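Local coordinates for putative O-acetylhomoserine (Thiol)-lyase (Campylobacter jejuni, PDB 4OC9), which probably acts as a pyridoxal-phosphate-dependent enzyme of the trans-sulfuration family, transferring the aminocarboxypropyl group of O-acetylhomoserine to a sulfur nucleophile, at residues L229-N232 / F238-P241; I93-S98 / K175-C180. One frame throughout, in Å; residues are numbered along the deposited sequence.

Contact 1: residues L229-N232 / F238-P241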
loop_
_atom_site.group_PDB
_atom_site.type_symbol
_atom_site.label_atom_id
_atom_site.label_comp_id
_atom_site.label_asym_id
_atom_site.label_seq_id
_atom_site.Cartn_x
_atom_site.Cartn_y
_atom_site.Cartn_z
ATOM N N LEU D 229 8.838 33.566 -18.820
ATOM C CA LEU D 229 9.253 33.934 -17.455
ATOM C C LEU D 229 10.572 34.674 -17.393
ATOM O O LEU D 229 10.725 35.615 -16.607
ATOM C CB LEU D 229 9.299 32.702 -16.543
ATOM C CG LEU D 229 7.953 32.029 -16.252
ATOM C CD1 LEU D 229 8.141 30.749 -15.457
ATOM C CD2 LEU D 229 7.017 32.983 -15.510
ATOM N N LYS D 230 11.539 34.226 -18.182
ATOM C CA LYS D 230 12.841 34.875 -18.199
ATOM C C LYS D 230 12.763 36.267 -18.821
ATOM O O LYS D 230 12.105 36.464 -19.833
ATOM C CB LYS D 230 13.882 34.017 -18.938
ATOM C CG LYS D 230 14.329 32.772 -18.192
ATOM C CD LYS D 230 15.339 32.017 -19.024
ATOM C CE LYS D 230 15.888 30.822 -18.283
ATOM N NZ LYS D 230 16.799 29.968 -19.089
ATOM N N ASN D 231 13.458 37.216 -18.207
ATOM C CA ASN D 231 13.503 38.604 -18.681
ATOM C C ASN D 231 12.125 39.213 -18.843
ATOM O O ASN D 231 11.861 39.906 -19.805
ATOM C CB ASN D 231 14.258 38.686 -20.006
ATOM C CG ASN D 231 15.673 38.166 -19.896
ATOM O OD1 ASN D 231 16.309 38.253 -18.841
ATOM N ND2 ASN D 231 16.196 37.662 -21.004
ATOM N N ASN D 232 11.262 38.957 -17.875
ATOM C CA ASN D 232 9.921 39.490 -17.897
ATOM C C ASN D 232 9.757 40.197 -16.563
ATOM O O ASN D 232 9.770 39.571 -15.500
ATOM C CB ASN D 232 8.908 38.366 -18.132
ATOM C CG ASN D 232 7.464 38.844 -18.123
ATOM O OD1 ASN D 232 7.137 39.883 -17.571
ATOM N ND2 ASN D 232 6.587 38.034 -18.675
ATOM N N PHE D 238 11.673 34.995 -10.736
ATOM C CA PHE D 238 12.429 34.177 -11.705
ATOM C C PHE D 238 13.597 34.920 -12.381
ATOM O O PHE D 238 14.271 34.384 -13.264
ATOM C CB PHE D 238 11.474 33.645 -12.798
ATOM C CG PHE D 238 10.415 32.721 -12.279
ATOM C CD1 PHE D 238 10.668 31.355 -12.171
ATOM C CD2 PHE D 238 9.185 33.199 -11.872
ATOM C CE1 PHE D 238 9.707 30.486 -11.677
ATOM C CE2 PHE D 238 8.220 32.331 -11.368
ATOM C CZ PHE D 238 8.477 30.980 -11.276
ATOM N N ASN D 239 13.882 36.128 -11.909
ATOM C CA ASN D 239 14.947 36.964 -12.488
ATOM C C ASN D 239 15.778 37.739 -11.490
ATOM O O ASN D 239 16.365 38.751 -11.833
ATOM C CB ASN D 239 14.262 37.954 -13.451
ATOM C CG ASN D 239 13.606 37.256 -14.619
ATOM O OD1 ASN D 239 14.293 36.721 -15.492
ATOM N ND2 ASN D 239 12.276 37.320 -14.684
ATOM N N THR D 240 15.819 37.280 -10.251
ATOM C CA THR D 240 16.567 37.963 -9.231
ATOM C C THR D 240 17.300 36.981 -8.346
ATOM O O THR D 240 16.760 35.935 -8.042
ATOM C CB THR D 240 15.607 38.716 -8.297
ATOM O OG1 THR D 240 14.752 39.569 -9.048
ATOM C CG2 THR D 240 16.336 39.551 -7.245
ATOM N N PRO D 241 18.516 37.341 -7.891
ATOM C CA PRO D 241 19.245 36.429 -7.017
ATOM C C PRO D 241 18.368 36.074 -5.821
ATOM O O PRO D 241 17.748 36.959 -5.230
ATOM C CB PRO D 241 20.456 37.251 -6.570
ATOM C CG PRO D 241 20.642 38.262 -7.638
ATOM C CD PRO D 241 19.267 38.584 -8.145
#
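The side-chain amide of N239 spans the type II beta turn L229-N232 and holds it at two points. ND2 donates to the L229 carbonyl oxygen, ND2 to O 3.0 Å, a fairly straight bond (161°) that lies in the carbonyl plane and close to the plane of the amide. The oxygen of the same amide, OD1 of N239, accepts the backbone N-H of N231, with N to OD1 at 2.9 Å; here the donor stands 39° out of the carbonyl plane, off the lone-pair direction. N239 CG stands anti to its carbonyl carbon (chi1 -65°), a setting that carries the amide to the turn. The two bonds fix the rotation of the amide about CB-CG, and each end has a further partner: Y235 O accepts from ND2, and N251 ND2 donates to OD1. Beside this polar grip lies a compact apolar part. CD1 of L229 sits over the centre of one face of the F238 ring, 4.1 Å from the centroid, a CH-pi contact, and helix 257-270 packs on both residues through F258, I257 and R261. The side at N231 is looser and exposed, its OD1 only 4.2 Å from N239 OD1. Partly exposed K230 is hydrogen-bonded through NZ to L253 O. One asparagine amide thus bonds both L229 O and N231 N where helix 225-229 ends, joining turn and later chain without a backbone hydrogen bond between the segments.

Contact 2: residues I93-S98 / K175-C180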
loop_
_atom_site.group_PDB
_atom_site.type_symbol
_atom_site.label_atom_id
_atom_site.label_comp_id
_atom_site.label_asym_id
_atom_site.label_seq_id
_atom_site.Cartn_x
_atom_site.Cartn_y
_atom_site.Cartn_z
ATOM N N ILE D 93 0.870 30.702 -6.162
ATOM C CA ILE D 93 1.966 31.293 -5.367
ATOM C C ILE D 93 3.296 31.229 -6.080
ATOM O O ILE D 93 4.187 31.979 -5.726
ATOM C CB ILE D 93 2.116 30.695 -3.956
ATOM C CG1 ILE D 93 2.483 29.203 -4.049
ATOM C CG2 ILE D 93 0.844 30.946 -3.151
ATOM C CD1 ILE D 93 2.617 28.505 -2.714
ATOM N N ASN D 94 3.440 30.373 -7.086
ATOM C CA ASN D 94 4.716 30.307 -7.768
ATOM C C ASN D 94 4.819 31.502 -8.702
ATOM O O ASN D 94 5.884 31.789 -9.250
ATOM C CB ASN D 94 4.836 29.044 -8.614
ATOM C CG ASN D 94 6.273 28.729 -8.981
ATOM O OD1 ASN D 94 7.195 29.006 -8.204
ATOM N ND2 ASN D 94 6.466 28.051 -10.087
ATOM N N LEU D 95 3.681 32.166 -8.906
ATOM C CA LEU D 95 3.561 33.328 -9.781
ATOM C C LEU D 95 3.259 34.645 -9.068
ATOM O O LEU D 95 3.775 35.683 -9.472
ATOM C CB LEU D 95 2.444 33.080 -10.790
ATOM C CG LEU D 95 2.647 31.900 -11.741
ATOM C CD1 LEU D 95 1.397 31.632 -12.555
ATOM C CD2 LEU D 95 3.857 32.135 -12.632
ATOM N N ALA D 96 2.451 34.592 -8.013
ATOM C CA ALA D 96 2.091 35.786 -7.264
ATOM C C ALA D 96 2.527 35.719 -5.808
ATOM O O ALA D 96 2.528 34.655 -5.179
ATOM C CB ALA D 96 0.595 35.991 -7.317
ATOM N N SER D 97 2.900 36.884 -5.283
ATOM C CA SER D 97 3.328 37.027 -3.899
ATOM C C SER D 97 2.574 38.220 -3.311
ATOM O O SER D 97 1.816 38.896 -4.019
ATOM C CB SER D 97 4.845 37.178 -3.791
ATOM O OG SER D 97 5.289 38.283 -4.549
ATOM N N SER D 98 2.773 38.476 -2.030
ATOM C CA SER D 98 2.089 39.570 -1.372
ATOM C C SER D 98 2.136 40.898 -2.187
ATOM O O SER D 98 3.193 41.344 -2.664
ATOM C CB SER D 98 2.660 39.773 0.033
ATOM O OG SER D 98 1.878 40.713 0.737
ATOM N N LYS D 175 1.688 39.485 -21.508
ATOM C CA LYS D 175 2.823 38.680 -21.006
ATOM C C LYS D 175 2.515 38.074 -19.625
ATOM O O LYS D 175 3.352 38.071 -18.718
ATOM C CB LYS D 175 4.078 39.543 -20.960
ATOM C CG LYS D 175 4.361 40.116 -22.318
ATOM C CD LYS D 175 5.163 39.200 -23.208
ATOM C CE LYS D 175 6.605 39.264 -22.724
ATOM N NZ LYS D 175 7.495 38.361 -23.501
ATOM N N ILE D 176 1.282 37.589 -19.477
ATOM C CA ILE D 176 0.828 36.977 -18.241
ATOM C C ILE D 176 0.688 35.455 -18.411
ATOM O O ILE D 176 0.230 34.964 -19.452
ATOM C CB ILE D 176 -0.529 37.543 -17.791
ATOM C CG1 ILE D 176 -0.415 39.034 -17.538
ATOM C CG2 ILE D 176 -0.990 36.852 -16.516
ATOM C CD1 ILE D 176 -1.730 39.704 -17.178
ATOM N N VAL D 177 1.089 34.725 -17.376
ATOM C CA VAL D 177 1.011 33.262 -17.376
ATOM C C VAL D 177 -0.420 32.822 -17.199
ATOM O O VAL D 177 -1.120 33.326 -16.297
ATOM C CB VAL D 177 1.807 32.656 -16.215
ATOM C CG1 VAL D 177 1.538 31.163 -16.108
ATOM C CG2 VAL D 177 3.298 32.942 -16.361
ATOM N N SER D 178 -0.885 31.955 -18.102
ATOM C CA SER D 178 -2.248 31.438 -18.037
ATOM C C SER D 178 -2.224 30.042 -17.422
ATOM O O SER D 178 -1.395 29.199 -17.797
ATOM C CB SER D 178 -2.875 31.337 -19.421
ATOM O OG SER D 178 -2.166 30.416 -20.246
ATOM N N ILE D 179 -3.143 29.818 -16.484
ATOM C CA ILE D 179 -3.294 28.537 -15.784
ATOM C C ILE D 179 -4.645 27.893 -16.079
ATOM O O ILE D 179 -5.695 28.488 -15.792
ATOM C CB ILE D 179 -3.274 28.693 -14.252
ATOM C CG1 ILE D 179 -1.964 29.302 -13.784
ATOM C CG2 ILE D 179 -3.449 27.323 -13.611
ATOM C CD1 ILE D 179 -1.947 29.655 -12.305
ATOM N N CYS D 180 -4.633 26.691 -16.657
ATOM C CA CYS D 180 -5.853 25.975 -16.968
ATOM C C CYS D 180 -6.000 24.693 -16.149
ATOM O O CYS D 180 -5.158 23.834 -16.219
ATOM C CB CYS D 180 -5.894 25.594 -18.455
ATOM S SG CYS D 180 -7.365 24.643 -18.957
#
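This is a buried, purely apolar contact inside the large PLP-binding domain of a fold-type I enzyme, where the loop after helix 84-93 packs against one face of the seven-stranded, mostly parallel sheet at strand 177-181. A single leucine carries one side of it. L95 lowers its isobutyl group onto V177 and I179, alternate residues of the strand whose side chains therefore emerge on the same face, while S178 between them points away. The two methyls of L95 lie against the two of V177, CD1 on CG1 and CD2 on CG2: CD1 reaches V177 CG1 at 3.6 Å and CD2 lies 3.9 Å from V177 CG2. With CG1 of V177 anti to its backbone N (chi1 171°), both valine methyls are turned to the leucine. No hydrogen bond joins the segments, and the backbones stay well apart, 8.0 Å between the CA atoms of L95 and V177. Backbone hydrogen bonds join V177 and I179 to I149 of strand 146-152 and S178 to V199 of strand 199-203, while V177 N is bonded to Y235 OH. L95 also touches A148 of strand 146-152 and F258 of helix 257-270, whereas I179 also touches A91 and L92 of helix 84-93. The loop's far end, at S98, reaches the second subunit through backbone hydrogen bonds, away from the leucine. Two residues further along the strand from V177, I179 CD1 lies 3.9 Å from L95 CD1.

In the fold
Contact 2 belongs to the core, its centre about 15 Å from the centre of the chain, and is made of hydrocarbon alone; contact 1 lies farther out, its centre about 26 Å from the chain centre, and combines a buried apolar side with a polar, partly exposed turn. They differ in span too: contact 1 closes a short loop, whereas contact 2 brings together segments 77 residues apart. Their centres are about 13 Å apart and they meet directly. L229 CD2 packs on V177 CG2 at 3.8 Å, and N232 ND2 probably donates to K175 O, at the Schellman end of helix 164-174. Helix 257-270 serves both, its F258 touching L229 and L95 alike.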